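Local coordinates for structural protein (unclassified Rudivirus, PDB 6WQ0), which self-assembles into the helical, filamentous nucleocapsid of a rod-shaped archaeal virus, wrapping the DNA and holding it in the A-form, at the interface of chains A and B. Sequence-based numbering; all coordinates share one arbitrary frame. Chains: chain A/B, Structural protein.

Contact 1: the interface of chains A and B. Residues chain A 32-33, 36; chain B 22-23, 26, 29.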
loop_
_atom_site.group_PDB
_atom_site.type_symbol
_atom_site.label_atom_id
_atom_site.label_comp_id
_atom_site.label_asym_id
_atom_site.label_seq_id
_atom_site.Cartn_x
_atom_site.Cartn_y
_atom_site.Cartn_z
ATOM N N THR A 32 -45.618 6.584 -27.344
ATOM C CA THR A 32 -46.488 7.163 -26.330
ATOM C C THR A 32 -47.905 7.343 -26.855
ATOM O O THR A 32 -48.875 6.984 -26.180
ATOM C CB THR A 32 -45.914 8.500 -25.859
ATOM O OG1 THR A 32 -44.537 8.330 -25.513
ATOM C CG2 THR A 32 -46.663 9.011 -24.651
ATOM N N ILE A 33 -48.045 7.880 -28.068
ATOM C CA ILE A 33 -49.380 8.141 -28.603
ATOM C C ILE A 33 -50.154 6.840 -28.772
ATOM O O ILE A 33 -51.307 6.722 -28.339
ATOM C CB ILE A 33 -49.291 8.924 -29.925
ATOM C CG1 ILE A 33 -48.659 10.294 -29.694
ATOM C CG2 ILE A 33 -50.663 9.096 -30.540
ATOM C CD1 ILE A 33 -48.644 11.159 -30.919
ATOM N N ASN A 36 -51.039 5.105 -25.484
ATOM C CA ASN A 36 -52.094 5.803 -24.758
ATOM C C ASN A 36 -53.459 5.589 -25.399
ATOM O O ASN A 36 -54.461 5.458 -24.690
ATOM C CB ASN A 36 -51.767 7.291 -24.672
ATOM C CG ASN A 36 -51.140 7.671 -23.353
ATOM O OD1 ASN A 36 -51.765 7.563 -22.306
ATOM N ND2 ASN A 36 -49.897 8.106 -23.395
ATOM N N THR B 22 -52.869 13.254 -22.367
ATOM C CA THR B 22 -51.822 12.633 -21.567
ATOM C C THR B 22 -50.575 12.373 -22.401
ATOM O O THR B 22 -49.451 12.510 -21.906
ATOM C CB THR B 22 -52.344 11.334 -20.960
ATOM O OG1 THR B 22 -53.519 11.615 -20.194
ATOM C CG2 THR B 22 -51.310 10.707 -20.051
ATOM N N ALA B 23 -50.750 11.993 -23.668
ATOM C CA ALA B 23 -49.597 11.754 -24.531
ATOM C C ALA B 23 -48.849 13.047 -24.830
ATOM O O ALA B 23 -47.617 13.085 -24.774
ATOM C CB ALA B 23 -50.042 11.079 -25.825
ATOM N N ASN B 26 -46.128 14.581 -22.398
ATOM C CA ASN B 26 -44.777 14.055 -22.334
ATOM C C ASN B 26 -43.795 15.114 -22.828
ATOM O O ASN B 26 -44.113 15.868 -23.755
ATOM C CB ASN B 26 -44.677 12.789 -23.188
ATOM C CG ASN B 26 -43.578 11.857 -22.739
ATOM O OD1 ASN B 26 -42.436 11.978 -23.165
ATOM N ND2 ASN B 26 -43.925 10.905 -21.892
ATOM N N VAL B 29 -42.667 14.280 -26.609
ATOM C CA VAL B 29 -43.741 14.380 -27.598
ATOM C C VAL B 29 -44.011 15.839 -27.947
ATOM O O VAL B 29 -43.963 16.239 -29.118
ATOM C CB VAL B 29 -45.011 13.678 -27.084
ATOM C CG1 VAL B 29 -46.139 13.804 -28.086
ATOM C CG2 VAL B 29 -44.728 12.225 -26.795
#
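Helix 27-48 of chain A packs here against the end of helix 10-24 of chain B and the start of the following B helix, 27-48, a helix-to-helix seam between two copies of the coat protein. B:Ala23, near the C-terminal end of its helix, lies over A:Thr32 and A:Ile33, adjacent in sequence, and A:Asn36, one turn beyond A:Thr32 along the A helix. Its small methyl lets the two backbones come near: B:Ala23 CB sits 4.1 Å from A:Ile33 CA, the backbone itself being part of the contact surface. The branches of A:Thr32 divide the work. With OG1 beside the backbone N (chi1 -50°), the methyl CG2 of A:Thr32 falls anti to that N and reaches B:Ala23 CA at 4.0 Å. Its CB meets the CG2 methyl of B:Val29, also at 4.0 Å, the two side chains crossing at a slant. In B:Val29 that CG2 methyl lies beside the backbone N, while CG1 is the branch set anti to it.

A:Asn36 brings its amide in beside A:Thr32 on the same side of B:Ala23. ND2 stands 3.8 Å from B:Ala23 CA, and OD1 is turned to B:Thr22, whose CG2 methyl it approaches to 3.9 Å; the side chains of A:Asn36 and B:Thr22 run nearly perpendicular. Within its own chain, a hydrogen bond of 3.2 Å from A:Asn36 ND2 to the backbone O of A:Thr32, one turn earlier, probably limits rotation of the amide. The donor lies above the carbonyl plane, 45° out of it, rather than on a lone pair. B:Asn26, in the short loop joining the two B helices, borders A:Thr32 more loosely. Small side chains and methyl packing thus bring the helices of two subunits together, joining copies of the capsid protein within the filament.

Contact 2: the interface of chains A and B. Residues chain A 48, 88-89; chain B 6-8.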
loop_
_atom_site.group_PDB
_atom_site.type_symbol
_atom_site.label_atom_id
_atom_site.label_comp_id
_atom_site.label_asym_id
_atom_site.label_seq_id
_atom_site.Cartn_x
_atom_site.Cartn_y
_atom_site.Cartn_z
ATOM N N ASN A 48 -67.984 -1.249 -32.977
ATOM C CA ASN A 48 -68.489 -1.000 -34.322
ATOM C C ASN A 48 -68.380 -2.161 -35.301
ATOM O O ASN A 48 -69.259 -2.299 -36.150
ATOM C CB ASN A 48 -67.786 0.218 -34.925
ATOM C CG ASN A 48 -68.223 1.501 -34.282
ATOM O OD1 ASN A 48 -69.366 1.919 -34.435
ATOM N ND2 ASN A 48 -67.321 2.134 -33.548
ATOM N N ASN A 88 -75.626 3.105 -39.460
ATOM C CA ASN A 88 -74.878 3.329 -38.233
ATOM C C ASN A 88 -74.735 4.813 -37.938
ATOM O O ASN A 88 -74.555 5.196 -36.781
ATOM C CB ASN A 88 -73.506 2.668 -38.329
ATOM C CG ASN A 88 -72.824 2.548 -36.992
ATOM O OD1 ASN A 88 -73.442 2.179 -36.002
ATOM N ND2 ASN A 88 -71.547 2.879 -36.952
ATOM N N ARG A 89 -74.827 5.660 -38.963
ATOM C CA ARG A 89 -74.531 7.076 -38.787
ATOM C C ARG A 89 -75.769 7.860 -38.376
ATOM O O ARG A 89 -75.777 8.527 -37.337
ATOM C CB ARG A 89 -73.933 7.646 -40.075
ATOM C CG ARG A 89 -73.656 9.134 -40.051
ATOM C CD ARG A 89 -72.396 9.450 -39.292
ATOM N NE ARG A 89 -72.688 9.915 -37.948
ATOM C CZ ARG A 89 -71.774 10.345 -37.093
ATOM N NH1 ARG A 89 -70.504 10.367 -37.441
ATOM N NH2 ARG A 89 -72.136 10.744 -35.889
ATOM N N THR B 6 -68.313 6.927 -37.629
ATOM C CA THR B 6 -69.177 6.307 -36.644
ATOM C C THR B 6 -69.497 7.299 -35.533
ATOM O O THR B 6 -68.676 8.160 -35.209
ATOM C CB THR B 6 -68.546 5.053 -36.027
ATOM O OG1 THR B 6 -67.512 5.434 -35.117
ATOM C CG2 THR B 6 -67.960 4.165 -37.103
ATOM N N PRO B 7 -70.691 7.219 -34.949
ATOM C CA PRO B 7 -71.056 8.156 -33.876
ATOM C C PRO B 7 -70.264 7.893 -32.605
ATOM O O PRO B 7 -70.090 6.747 -32.190
ATOM C CB PRO B 7 -72.554 7.899 -33.676
ATOM C CG PRO B 7 -72.818 6.588 -34.310
ATOM C CD PRO B 7 -71.835 6.423 -35.408
ATOM N N ARG B 8 -69.784 8.967 -31.988
ATOM C CA ARG B 8 -68.999 8.908 -30.761
ATOM C C ARG B 8 -69.790 9.544 -29.626
ATOM O O ARG B 8 -70.270 10.674 -29.761
ATOM C CB ARG B 8 -67.667 9.639 -30.921
ATOM C CG ARG B 8 -66.688 9.087 -31.944
ATOM C CD ARG B 8 -66.078 7.777 -31.511
ATOM N NE ARG B 8 -64.826 7.506 -32.213
ATOM C CZ ARG B 8 -64.709 6.797 -33.325
ATOM N NH1 ARG B 8 -65.774 6.266 -33.894
ATOM N NH2 ARG B 8 -63.520 6.617 -33.867
#
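B:Thr6 and B:Pro7, in the extended N-terminal arm of chain B, are received by A:Asn48, A:Asn88 and A:Arg89 of chain A. The side chains of A:Asn48 and B:Thr6 approach from opposite directions: the amide of A:Asn48 presents OD1 to B:Thr6 CB at 3.6 Å, with its CG 3.9 Å from the CG2 methyl. B:Thr6 holds OG1 between its backbone N and carbonyl carbon (chi1 74°), which turns the hydroxyl toward A:Asn48 ND2, 3.7 Å away, and leaves CG2 beside the backbone N, facing both asparagines. A:Asn88 meets the same threonine at a slant, its ND2 3.8 Å from CG2. A weak hydrogen bond of 3.5 Å from A:Asn88 ND2 to A:Asn48 OD1 may loosely link the two amides beside the threonine.

B:Pro7 meets A:Asn88 and A:Arg89 at different parts of its ring: the backbone O of A:Asn88 faces the CG and CD edge, and NH2 of A:Arg89 lies beside CA and CB, 3.5 Å from B:Pro7 CA. The side chains of A:Arg89 and B:Pro7 run past each other in opposite directions. CG of A:Arg89 is anti to the backbone N (chi1 177°), and the chain then bends at chi2 and chi3, bringing the guanidinium back alongside the arm. One guanidinium face lies over B:Pro7 N, offset toward the rim. Within chain B, the guanidinium of B:Arg8 has B:Thr6 CB at its edge, in plane, and only grazes chain A.

The arm, leading into helix 10-24 of its own subunit, docks where the C-terminal ends of helices 27-48 and 71-89 of chain A come together.

Contact 1 and contact 2 lie about 26 Å apart, centre to centre of their C-alpha atoms, and are bridged on both sides. In chain A, helix 27-48 supplies residues of its first half to contact 1 and its last residue to contact 2; in chain B, helix 10-24 runs from the arm of contact 2 to the packing of contact 1. The interface is two-fold symmetric, so each contact recurs with the chains exchanged. Helix packing and arm docking together thus tie each subunit to its partner at several separated places, consistent with the two subunits acting as a paired unit of the filament, of which the deposited assembly holds 46 protein copies.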